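Local coordinates for malonyl coenzyme A-acyl carrier protein transacylase (Helicobacter pylori, PDB 2H1Y), which probably transfers the malonyl group from malonyl-CoA to holo acyl carrier protein, to give malonyl-ACP and free CoA, at residues 249-252 and 253-257; 222-225 and 226-229; 130-133 and 134-137; 74-77 and 78-82. All coordinates share one frame; numbering follows the deposited sequence.

Contact 1 of 4, residues 249-252 and 253-257; sequences KAKA and VELLS
From K249 to S257 the backbone is alpha helix, and four successive i to i+4 bonds join its halves: V253 N to K249 O, E254 N to A250 O, L255 N to K251 O and L256 N to A252 O. The K249 carbonyl oxygen takes the V253 amide at 2.8 Å with an N-H...O angle of 172°. The same oxygen lies 3.1 Å from V253 CG2, the branch that stands beside V253's own backbone N, and the CG of K249 passes 4.0 Å from that methyl. K249 runs on extended, and its NZ leaves the helix to bond the carbonyl oxygens of E226 and L229. On the outer side K251 bends at its second torsion (chi2 -76°), which turns its chain along the helix beside that of E254. Their charged ends form a long salt bridge, K251 NZ to E254 OE1 at 3.6 Å, on a surface where both residues are exposed. Past the bend, K251 CD crosses CD1 of L255 at 3.9 Å. At the far end S257 OG bonds back to the V253 carbonyl oxygen at 2.6 Å; Q222 OE1 is also within bonding distance, so two acceptors would share its one proton. The buried side of the helix is divided between neighbours: L255 and A252 rest on Y246 of strand 245-246, V253 on helix 218-228, and L256 on L225 and helix 105-116.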
loop_
_atom_site.group_PDB
_atom_site.type_symbol
_atom_site.label_atom_id
_atom_site.label_comp_id
_atom_site.label_asym_id
_atom_site.label_seq_id
_atom_site.Cartn_x
_atom_site.Cartn_y
_atom_site.Cartn_z
ATOM N N LYS A 249 -6.602 3.662 -18.152
ATOM C CA LYS A 249 -7.611 2.785 -17.563
ATOM C C LYS A 249 -7.382 1.324 -17.888
ATOM O O LYS A 249 -7.440 0.465 -16.998
ATOM C CB LYS A 249 -9.011 3.195 -18.009
ATOM C CG LYS A 249 -10.094 2.264 -17.522
ATOM C CD LYS A 249 -11.442 2.940 -17.463
ATOM C CE LYS A 249 -12.506 1.884 -17.153
ATOM N NZ LYS A 249 -13.881 2.453 -17.036
ATOM N N ALA A 250 -7.114 1.039 -19.157
ATOM C CA ALA A 250 -6.952 -0.337 -19.607
ATOM C C ALA A 250 -5.832 -1.012 -18.829
ATOM O O ALA A 250 -5.981 -2.121 -18.316
ATOM C CB ALA A 250 -6.678 -0.369 -21.103
ATOM N N LYS A 251 -4.713 -0.320 -18.734
ATOM C CA LYS A 251 -3.552 -0.809 -18.025
ATOM C C LYS A 251 -3.794 -0.927 -16.511
ATOM O O LYS A 251 -3.543 -1.980 -15.917
ATOM C CB LYS A 251 -2.351 0.074 -18.356
ATOM C CG LYS A 251 -1.631 -0.345 -19.638
ATOM C CD LYS A 251 -0.803 -1.593 -19.357
ATOM C CE LYS A 251 -0.192 -2.189 -20.599
ATOM N NZ LYS A 251 0.353 -3.522 -20.220
ATOM N N ALA A 252 -4.310 0.130 -15.895
ATOM C CA ALA A 252 -4.724 0.042 -14.495
ATOM C C ALA A 252 -5.612 -1.183 -14.217
ATOM O O ALA A 252 -5.317 -1.948 -13.291
ATOM C CB ALA A 252 -5.409 1.328 -14.044
ATOM N N VAL A 253 -6.675 -1.373 -15.017
ATOM C CA VAL A 253 -7.591 -2.530 -14.876
ATOM C C VAL A 253 -6.776 -3.798 -14.859
ATOM O O VAL A 253 -6.906 -4.603 -13.944
ATOM C CB VAL A 253 -8.674 -2.653 -16.018
ATOM C CG1 VAL A 253 -9.471 -3.974 -15.894
ATOM C CG2 VAL A 253 -9.638 -1.458 -16.025
ATOM N N GLU A 254 -5.914 -3.940 -15.864
ATOM C CA GLU A 254 -5.058 -5.094 -16.001
ATOM C C GLU A 254 -4.060 -5.224 -14.840
ATOM O O GLU A 254 -3.900 -6.302 -14.258
ATOM C CB GLU A 254 -4.322 -5.019 -17.343
ATOM C CG GLU A 254 -3.338 -6.165 -17.567
ATOM C CD GLU A 254 -2.434 -5.967 -18.773
ATOM O OE1 GLU A 254 -2.789 -5.216 -19.710
ATOM O OE2 GLU A 254 -1.350 -6.586 -18.783
ATOM N N LEU A 255 -3.388 -4.131 -14.506
ATOM C CA LEU A 255 -2.299 -4.198 -13.536
ATOM C C LEU A 255 -2.718 -4.273 -12.047
ATOM O O LEU A 255 -2.081 -5.000 -11.264
ATOM C CB LEU A 255 -1.249 -3.120 -13.818
ATOM C CG LEU A 255 -0.506 -3.453 -15.125
ATOM C CD1 LEU A 255 0.239 -2.285 -15.681
ATOM C CD2 LEU A 255 0.426 -4.678 -14.972
ATOM N N LEU A 256 -3.792 -3.572 -11.673
ATOM C CA LEU A 256 -4.358 -3.707 -10.329
ATOM C C LEU A 256 -5.016 -5.070 -10.132
ATOM O O LEU A 256 -5.222 -5.477 -8.990
ATOM C CB LEU A 256 -5.352 -2.585 -10.011
ATOM C CG LEU A 256 -4.806 -1.169 -9.779
ATOM C CD1 LEU A 256 -5.910 -0.161 -9.524
ATOM C CD2 LEU A 256 -3.773 -1.111 -8.627
ATOM N N SER A 257 -5.336 -5.772 -11.230
ATOM C CA SER A 257 -5.903 -7.136 -11.162
ATOM C C SER A 257 -4.786 -8.091 -10.838
ATOM O O SER A 257 -4.832 -8.840 -9.869
ATOM C CB SER A 257 -6.455 -7.609 -12.515
ATOM O OG SER A 257 -7.621 -6.931 -12.938
#

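Contact 2 of 4, residues 222-225 and 226-229; sequences QELL and EKSL
L225, in the last turn of helix 218-228, and L229, just past its end, lie side by side and point the same way, with CD2 of L225 4.0 Å from CD1 of L229. The L229 side chain also leans on the backbone of its partner: its CG is 3.1 Å from L225 O. That oxygen accepts the L229 amide at 2.9 Å and, weakly, the amide of S228, so two donors converge on one carbonyl in the last turn. The OG of S228 sits beside its own backbone N (chi1 -73°), from where it reaches back to L224 O in a weak bond of 3.0 Å. Bending of a serine hydroxyl onto the carbonyl four residues earlier is a familiar feature of helices, and here it comes just where the helix stops, since L229 is the first residue to leave helical backbone angles. Just before these bonds, E226 N bonds Q222 O at 2.9 Å and K227 N bonds E223 O at 3.1 Å. Beyond this shell, helix 249-259 lies against the C-terminal end: its V253 touches L229, and its S257 packs on L225. L125 of helix 119-137 meets both L224 and L225, and L117 covers S228 and L229.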
loop_
_atom_site.group_PDB
_atom_site.type_symbol
_atom_site.label_atom_id
_atom_site.label_comp_id
_atom_site.label_asym_id
_atom_site.label_seq_id
_atom_site.Cartn_x
_atom_site.Cartn_y
_atom_site.Cartn_z
ATOM N N GLN A 222 -11.732 -7.211 -11.289
ATOM C CA GLN A 222 -11.619 -6.634 -12.629
ATOM C C GLN A 222 -12.904 -5.895 -13.014
ATOM O O GLN A 222 -12.875 -4.725 -13.420
ATOM C CB GLN A 222 -11.337 -7.747 -13.620
ATOM C CG GLN A 222 -10.464 -7.356 -14.781
ATOM C CD GLN A 222 -9.775 -8.566 -15.398
ATOM O OE1 GLN A 222 -8.976 -9.251 -14.741
ATOM N NE2 GLN A 222 -10.090 -8.842 -16.671
ATOM N N GLU A 223 -14.030 -6.579 -12.840
ATOM C CA GLU A 223 -15.354 -5.992 -13.049
ATOM C C GLU A 223 -15.526 -4.663 -12.305
ATOM O O GLU A 223 -15.972 -3.669 -12.888
ATOM C CB GLU A 223 -16.427 -6.987 -12.622
ATOM C CG GLU A 223 -17.851 -6.554 -12.907
ATOM C CD GLU A 223 -18.864 -7.584 -12.419
ATOM O OE1 GLU A 223 -18.673 -8.119 -11.301
ATOM O OE2 GLU A 223 -19.843 -7.861 -13.157
ATOM N N LEU A 224 -15.152 -4.648 -11.030
ATOM C CA LEU A 224 -15.267 -3.435 -10.223
ATOM C C LEU A 224 -14.336 -2.280 -10.656
ATOM O O LEU A 224 -14.718 -1.110 -10.580
ATOM C CB LEU A 224 -15.107 -3.765 -8.746
ATOM C CG LEU A 224 -16.333 -4.372 -8.057
ATOM C CD1 LEU A 224 -16.295 -3.966 -6.589
ATOM C CD2 LEU A 224 -17.687 -3.948 -8.679
ATOM N N LEU A 225 -13.137 -2.628 -11.130
ATOM C CA LEU A 225 -12.192 -1.672 -11.731
ATOM C C LEU A 225 -12.713 -1.017 -13.022
ATOM O O LEU A 225 -12.606 0.207 -13.209
ATOM C CB LEU A 225 -10.844 -2.359 -12.003
ATOM C CG LEU A 225 -9.970 -2.685 -10.782
ATOM C CD1 LEU A 225 -9.019 -3.845 -11.060
ATOM C CD2 LEU A 225 -9.198 -1.457 -10.365
ATOM N N GLU A 226 -13.259 -1.846 -13.912
ATOM C CA GLU A 226 -13.847 -1.386 -15.178
ATOM C C GLU A 226 -14.985 -0.418 -14.942
ATOM O O GLU A 226 -15.079 0.605 -15.599
ATOM C CB GLU A 226 -14.345 -2.570 -16.018
ATOM C CG GLU A 226 -13.502 -2.831 -17.242
ATOM C CD GLU A 226 -13.527 -1.662 -18.185
ATOM O OE1 GLU A 226 -14.611 -1.050 -18.342
ATOM O OE2 GLU A 226 -12.463 -1.344 -18.756
ATOM N N LYS A 227 -15.823 -0.746 -13.971
ATOM C CA LYS A 227 -16.973 0.066 -13.628
ATOM C C LYS A 227 -16.574 1.342 -12.872
ATOM O O LYS A 227 -17.300 2.328 -12.915
ATOM C CB LYS A 227 -17.939 -0.797 -12.817
ATOM C CG LYS A 227 -19.268 -0.206 -12.445
ATOM C CD LYS A 227 -19.821 -0.995 -11.248
ATOM C CE LYS A 227 -21.071 -0.352 -10.657
ATOM N NZ LYS A 227 -21.042 -0.439 -9.167
ATOM N N SER A 228 -15.422 1.338 -12.205
ATOM C CA SER A 228 -15.060 2.441 -11.299
ATOM C C SER A 228 -14.010 3.433 -11.793
ATOM O O SER A 228 -14.024 4.602 -11.392
ATOM C CB SER A 228 -14.624 1.889 -9.938
ATOM O OG SER A 228 -15.739 1.403 -9.208
ATOM N N LEU A 229 -13.091 2.963 -12.637
ATOM C CA LEU A 229 -12.014 3.807 -13.149
ATOM C C LEU A 229 -12.446 4.770 -14.250
ATOM O O LEU A 229 -13.122 4.387 -15.213
ATOM C CB LEU A 229 -10.850 2.957 -13.657
ATOM C CG LEU A 229 -10.164 1.996 -12.689
ATOM C CD1 LEU A 229 -9.323 1.014 -13.471
ATOM C CD2 LEU A 229 -9.321 2.753 -11.675
#

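Contact 3 of 4, residues 130-133 and 134-137; sequences GKMM and QEAC
E135 meets K131 from the next turn of helix 119-137. CB begins 3.5 Å from the carbonyl oxygen of K131, four residues back. CG stands beside the backbone N (chi1 -67°), which folds it over that oxygen at 3.2 Å, and CD stays close to it at 3.6 Å. The chain then runs extended, carrying the carboxylate back along the helix. OE1 drifts to the M132 side, near its CA. OE2 ends at the lysine: K131 NZ comes to it at 3.1 Å, nearly in line with its C-O bond, in a salt bridge that is also a hydrogen bond. K131 is extended until its last torsion (chi4 -44°), and its CG passes 3.5 Å from OE2. Beneath this ion pair E135 N bonds K131 O at 2.8 Å, so backbone and side chains alike join the two residues. A136 N bonds M132 O in the same way, while the C137 amide is held by two weak bonds, to M133 O and Q134 O. On the buried side M132 and M133 pack against M217, and M133 also meets Q73 of helix 69-90. A lysine and a glutamate spaced i to i+4 form the classic intrahelical salt bridge of a partly exposed helix face.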
loop_
_atom_site.group_PDB
_atom_site.type_symbol
_atom_site.label_atom_id
_atom_site.label_comp_id
_atom_site.label_asym_id
_atom_site.label_seq_id
_atom_site.Cartn_x
_atom_site.Cartn_y
_atom_site.Cartn_z
ATOM N N GLY A 130 -10.571 -5.558 0.257
ATOM C CA GLY A 130 -10.347 -6.201 1.552
ATOM C C GLY A 130 -11.343 -7.313 1.828
ATOM O O GLY A 130 -10.985 -8.366 2.374
ATOM N N LYS A 131 -12.597 -7.074 1.448
ATOM C CA LYS A 131 -13.669 -8.023 1.700
ATOM C C LYS A 131 -13.435 -9.272 0.869
ATOM O O LYS A 131 -13.543 -10.405 1.373
ATOM C CB LYS A 131 -15.005 -7.389 1.338
ATOM C CG LYS A 131 -16.184 -8.000 2.018
ATOM C CD LYS A 131 -17.473 -7.238 1.694
ATOM C CE LYS A 131 -18.584 -7.628 2.674
ATOM N NZ LYS A 131 -18.616 -9.115 2.899
ATOM N N MET A 132 -13.077 -9.063 -0.395
ATOM C CA MET A 132 -12.832 -10.174 -1.306
ATOM C C MET A 132 -11.578 -10.983 -0.952
ATOM O O MET A 132 -11.540 -12.201 -1.120
ATOM C CB MET A 132 -12.799 -9.689 -2.744
ATOM C CG MET A 132 -14.113 -9.111 -3.217
ATOM S SD MET A 132 -13.937 -8.428 -4.866
ATOM C CE MET A 132 -15.607 -7.853 -5.211
ATOM N N MET A 133 -10.565 -10.304 -0.435
ATOM C CA MET A 133 -9.380 -10.997 0.080
ATOM C C MET A 133 -9.739 -11.873 1.288
ATOM O O MET A 133 -9.239 -12.998 1.421
ATOM C CB MET A 133 -8.252 -10.006 0.419
ATOM C CG MET A 133 -7.464 -9.512 -0.797
ATOM S SD MET A 133 -6.190 -8.252 -0.486
ATOM C CE MET A 133 -5.284 -9.001 0.876
ATOM N N GLN A 134 -10.621 -11.369 2.149
ATOM C CA GLN A 134 -11.045 -12.127 3.323
ATOM C C GLN A 134 -11.912 -13.307 2.935
ATOM O O GLN A 134 -11.726 -14.406 3.443
ATOM C CB GLN A 134 -11.777 -11.238 4.329
ATOM C CG GLN A 134 -10.932 -10.083 4.844
ATOM C CD GLN A 134 -11.540 -9.412 6.072
ATOM O OE1 GLN A 134 -11.244 -9.803 7.216
ATOM N NE2 GLN A 134 -12.382 -8.386 5.844
ATOM N N GLU A 135 -12.853 -13.070 2.029
ATOM C CA GLU A 135 -13.743 -14.124 1.549
ATOM C C GLU A 135 -12.974 -15.220 0.825
ATOM O O GLU A 135 -13.189 -16.407 1.091
ATOM C CB GLU A 135 -14.802 -13.552 0.621
ATOM C CG GLU A 135 -15.811 -12.607 1.300
ATOM C CD GLU A 135 -16.649 -11.822 0.286
ATOM O OE1 GLU A 135 -16.468 -12.001 -0.951
ATOM O OE2 GLU A 135 -17.488 -11.017 0.734
ATOM N N ALA A 136 -12.068 -14.823 -0.069
ATOM C CA ALA A 136 -11.310 -15.783 -0.857
ATOM C C ALA A 136 -10.432 -16.638 0.020
ATOM O O ALA A 136 -10.081 -17.750 -0.372
ATOM C CB ALA A 136 -10.468 -15.091 -1.899
ATOM N N CYS A 137 -10.069 -16.124 1.196
ATOM C CA CYS A 137 -9.161 -16.851 2.095
ATOM C C CYS A 137 -9.848 -17.582 3.259
ATOM O O CYS A 137 -9.240 -18.439 3.902
ATOM C CB CYS A 137 -8.046 -15.927 2.620
ATOM S SG CYS A 137 -6.831 -15.438 1.385
#

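Contact 4 of 4, residues 74-77 and 78-82; sequences PAIY and LVSYI
Y77 and Y81 stand one turn apart with their rings oblique at 53°, centroids 5.6 Å from each other. Y81 CB lies over one face of the Y77 ring, offset toward its rim, and Y77 CZ comes within 3.6 Å of Y81 CD2. Both side chains carry CG opposite the backbone N (chi1 169° for Y77), which sends the two rings the same way from the helix. The phenol oxygen of Y77 is buried but provided for: it is hydrogen-bonded to the S112 hydroxyl of helix 105-116. S80 OG finds its partner in the carbonyl oxygen of L283. These residues run from the N-terminal half of the long helix 69-90 just past its middle, packed inside the acyl transferase domain between helices 119-137, 55-60 and 38-51. Backbone amides pair in order: L78 N with P74 O, V79 N with A75 O, S80 N with I76 O, and Y81 N with Y77 O at 2.8 Å. The first is the most bent, its donor 38° above the carbonyl plane, and it lies where the helix is kinked: P74, a proline, has no N-H to give to the preceding turn. L78 packs on M55 and L59, and the Y81 ring meets that of F119.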
loop_
_atom_site.group_PDB
_atom_site.type_symbol
_atom_site.label_atom_id
_atom_site.label_comp_id
_atom_site.label_asym_id
_atom_site.label_seq_id
_atom_site.Cartn_x
_atom_site.Cartn_y
_atom_site.Cartn_z
ATOM N N PRO A 74 -9.512 0.668 3.218
ATOM C CA PRO A 74 -10.029 2.029 3.044
ATOM C C PRO A 74 -9.595 3.056 4.090
ATOM O O PRO A 74 -9.641 4.256 3.809
ATOM C CB PRO A 74 -11.546 1.841 3.079
ATOM C CG PRO A 74 -11.757 0.634 3.878
ATOM C CD PRO A 74 -10.585 -0.268 3.598
ATOM N N ALA A 75 -9.159 2.625 5.268
ATOM C CA ALA A 75 -8.670 3.583 6.265
ATOM C C ALA A 75 -7.329 4.156 5.814
ATOM O O ALA A 75 -7.100 5.378 5.866
ATOM C CB ALA A 75 -8.526 2.920 7.613
ATOM N N ILE A 76 -6.442 3.264 5.363
ATOM C CA ILE A 76 -5.145 3.683 4.841
ATOM C C ILE A 76 -5.404 4.601 3.644
ATOM O O ILE A 76 -4.866 5.712 3.578
ATOM C CB ILE A 76 -4.249 2.474 4.497
ATOM C CG1 ILE A 76 -3.977 1.655 5.755
ATOM C CG2 ILE A 76 -2.942 2.927 3.867
ATOM C CD1 ILE A 76 -3.337 0.317 5.515
ATOM N N TYR A 77 -6.270 4.179 2.718
ATOM C CA TYR A 77 -6.581 5.082 1.599
ATOM C C TYR A 77 -7.007 6.461 2.107
ATOM O O TYR A 77 -6.585 7.491 1.566
ATOM C CB TYR A 77 -7.637 4.512 0.648
ATOM C CG TYR A 77 -8.163 5.541 -0.365
ATOM C CD1 TYR A 77 -7.366 5.996 -1.432
ATOM C CD2 TYR A 77 -9.451 6.071 -0.237
ATOM C CE1 TYR A 77 -7.848 6.941 -2.338
ATOM C CE2 TYR A 77 -9.942 7.005 -1.133
ATOM C CZ TYR A 77 -9.146 7.443 -2.176
ATOM O OH TYR A 77 -9.680 8.363 -3.060
ATOM N N LEU A 78 -7.832 6.472 3.149
ATOM C CA LEU A 78 -8.398 7.716 3.654
ATOM C C LEU A 78 -7.328 8.719 4.058
ATOM O O LEU A 78 -7.319 9.861 3.601
ATOM C CB LEU A 78 -9.280 7.414 4.845
ATOM C CG LEU A 78 -10.558 8.197 5.066
ATOM C CD1 LEU A 78 -10.960 7.939 6.508
ATOM C CD2 LEU A 78 -10.416 9.714 4.745
ATOM N N VAL A 79 -6.416 8.296 4.920
ATOM C CA VAL A 79 -5.354 9.185 5.358
ATOM C C VAL A 79 -4.426 9.577 4.175
ATOM O O VAL A 79 -4.083 10.764 4.010
ATOM C CB VAL A 79 -4.616 8.594 6.569
ATOM C CG1 VAL A 79 -3.471 9.505 7.032
ATOM C CG2 VAL A 79 -5.627 8.294 7.717
ATOM N N SER A 80 -4.051 8.617 3.331
ATOM C CA SER A 80 -3.293 8.958 2.115
ATOM C C SER A 80 -3.976 10.065 1.300
ATOM O O SER A 80 -3.326 11.037 0.900
ATOM C CB SER A 80 -3.074 7.735 1.242
ATOM O OG SER A 80 -2.161 6.849 1.850
ATOM N N TYR A 81 -5.291 9.919 1.093
ATOM C CA TYR A 81 -6.090 10.884 0.318
ATOM C C TYR A 81 -5.994 12.252 0.946
ATOM O O TYR A 81 -5.715 13.222 0.258
ATOM C CB TYR A 81 -7.562 10.452 0.216
ATOM C CG TYR A 81 -8.367 11.296 -0.740
ATOM C CD1 TYR A 81 -9.052 12.432 -0.290
ATOM C CD2 TYR A 81 -8.443 10.972 -2.110
ATOM C CE1 TYR A 81 -9.774 13.217 -1.148
ATOM C CE2 TYR A 81 -9.177 11.759 -3.000
ATOM C CZ TYR A 81 -9.843 12.885 -2.505
ATOM O OH TYR A 81 -10.587 13.699 -3.342
ATOM N N ILE A 82 -6.218 12.311 2.262
ATOM C CA ILE A 82 -6.204 13.576 3.003
ATOM C C ILE A 82 -4.820 14.226 2.972
ATOM O O ILE A 82 -4.691 15.411 2.642
ATOM C CB ILE A 82 -6.725 13.422 4.469
ATOM C CG1 ILE A 82 -8.208 13.065 4.455
ATOM C CG2 ILE A 82 -6.488 14.694 5.249
ATOM C CD1 ILE A 82 -8.767 12.641 5.774
#

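Each contact is local, within one helix or, for contact 2, at its end, so none closes a long loop, and along the chain they follow in series without nesting or crossing. Helix 69-90 comes first with contact 4, the nearest to the centre of the chain, and helix 119-137 follows with contact 3; the two contacts do not touch, though M133 and Q134 pack on the start of helix 69-90. Contact 2 ends helix 218-228 and meets contact 3 lightly, L224 CD1 to M132 CE at 4.2 Å. Contact 1, in helix 249-259, sits directly against contact 2. Contact 2 thus bridges helices 119-137 and 249-259, and contact 1 reaches strand 245-246 at the sheet edge.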